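Local coordinates for protein ElaA (Escherichia coli, PDB 5Z6N), which probably acts as a GNAT-family N-acetyltransferase, transferring an acetyl group from acetyl coenzyme A to an amine, at the interface of chains A and B. Sequence-based numbering; all coordinates share one arbitrary frame. Chains: chain A/B, Protein ElaA.

The interface of chains A and B. Residues chain A 21-22, 25-26, 29-30; chain B 36-39.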
# COMPACT_ATOMS: atom_id res chain seq x y z
N LEU A 21 4.53 3.06 -2.87
CA LEU A 21 3.49 2.81 -1.87
C LEU A 21 4.10 2.49 -0.51
O LEU A 21 3.60 2.96 0.53
CB LEU A 21 2.60 1.65 -2.32
CG LEU A 21 1.42 1.84 -3.28
CD1 LEU A 21 1.75 2.69 -4.47
CD2 LEU A 21 0.93 0.48 -3.75
N GLN A 22 5.16 1.69 -0.49
CA GLN A 22 5.82 1.32 0.77
C GLN A 22 6.31 2.56 1.51
O GLN A 22 6.12 2.68 2.73
CB GLN A 22 6.98 0.37 0.48
CG GLN A 22 7.72 -0.13 1.69
CD GLN A 22 8.99 -0.86 1.31
OE1 GLN A 22 9.33 -1.89 1.89
NE2 GLN A 22 9.70 -0.35 0.32
N CYS A 25 3.13 4.64 2.60
CA CYS A 25 2.61 4.09 3.85
C CYS A 25 3.53 4.45 5.02
O CYS A 25 3.06 4.82 6.10
CB CYS A 25 2.46 2.57 3.73
SG CYS A 25 1.73 1.76 5.18
N ALA A 26 4.84 4.37 4.79
CA ALA A 26 5.79 4.61 5.87
C ALA A 26 5.84 6.08 6.27
O ALA A 26 6.27 6.41 7.38
CB ALA A 26 7.19 4.13 5.46
N VAL A 29 1.10 7.35 6.80
CA VAL A 29 0.20 6.56 7.63
C VAL A 29 0.79 6.03 8.93
O VAL A 29 0.09 5.98 9.95
CB VAL A 29 -0.31 5.31 6.89
CG1 VAL A 29 -0.99 4.36 7.88
CG2 VAL A 29 -1.25 5.70 5.78
N VAL A 30 2.06 5.64 8.93
CA VAL A 30 2.61 5.08 10.17
C VAL A 30 3.27 6.26 10.89
O VAL A 30 2.97 6.51 12.06
CB VAL A 30 3.56 3.88 9.97
CG1 VAL A 30 4.78 4.23 9.16
CG2 VAL A 30 3.96 3.29 11.33
N TYR B 36 -0.23 1.31 10.60
CA TYR B 36 0.85 0.35 10.73
C TYR B 36 1.43 0.19 9.32
O TYR B 36 0.92 0.76 8.35
CB TYR B 36 0.53 -1.02 11.36
CG TYR B 36 -0.01 -2.07 10.41
CD1 TYR B 36 -1.31 -2.00 9.93
CD2 TYR B 36 0.79 -3.13 10.00
CE1 TYR B 36 -1.80 -2.97 9.06
CE2 TYR B 36 0.30 -4.10 9.13
CZ TYR B 36 -0.99 -4.01 8.66
OH TYR B 36 -1.47 -4.97 7.80
N GLN B 37 2.51 -0.58 9.22
CA GLN B 37 3.23 -0.78 7.96
C GLN B 37 2.70 -2.04 7.28
O GLN B 37 3.25 -3.13 7.41
CB GLN B 37 4.73 -0.85 8.21
CG GLN B 37 5.58 -0.87 6.95
CD GLN B 37 5.64 0.49 6.27
OE1 GLN B 37 5.88 1.51 6.93
NE2 GLN B 37 5.44 0.50 4.96
N ASP B 38 1.62 -1.87 6.52
CA ASP B 38 1.02 -3.00 5.83
C ASP B 38 1.92 -3.53 4.73
O ASP B 38 1.90 -4.74 4.43
CB ASP B 38 -0.34 -2.61 5.25
CG ASP B 38 -0.90 -3.66 4.31
OD1 ASP B 38 -1.02 -4.83 4.74
OD2 ASP B 38 -1.20 -3.32 3.15
N ILE B 39 2.72 -2.66 4.12
CA ILE B 39 3.57 -3.02 2.98
C ILE B 39 4.96 -3.23 3.56
O ILE B 39 5.75 -2.30 3.71
CB ILE B 39 3.52 -1.95 1.90
CG1 ILE B 39 2.10 -1.83 1.35
CG2 ILE B 39 4.48 -2.27 0.78
CD1 ILE B 39 1.75 -0.45 0.82
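B:Gln37 lays its amide against one side of the A helix 14-31, where its NE2 donates to the main-chain O of A:Gln22 at 3.2 Å. The bond is well formed, 153° at the hydrogen and in the carbonyl plane on a lone pair. The same NE2 also donates within its own chain to the O of B:Ile39 (3.1 Å), a second bond that fixes the rotation of the amide. With CG anti to the backbone N (chi1 -172°), the side chain runs alongside its own loop toward B:Ile39, and the bend at chi2 (74°) turns the amide onto the helix. OE1 comes to 3.3 Å from CB of A:Ala26, and CG1 of A:Val30 lies 3.7 Å from the same oxygen. An alanine in place of B:Gln37 would probably leave both carbonyls without this shared donor and open a gap over A:Ala26. Next to the amide, CG2 of B:Ile39 packs on CB of A:Gln22 at 3.6 Å, while its CD1 reaches CB of A:Leu21. The contact thins toward A:Val29 and B:Asp38, which bury 1 and 5 Å² here against 64 Å² for B:Gln37. This patch repeats across the two-fold axis of the deposited pair, although the structure alone does not show that the dimer is biological. Between the amide and the thin margin, A:Cys25 points its thiol at the B loop, SG lying 3.4 Å from the main-chain O of B:Tyr36.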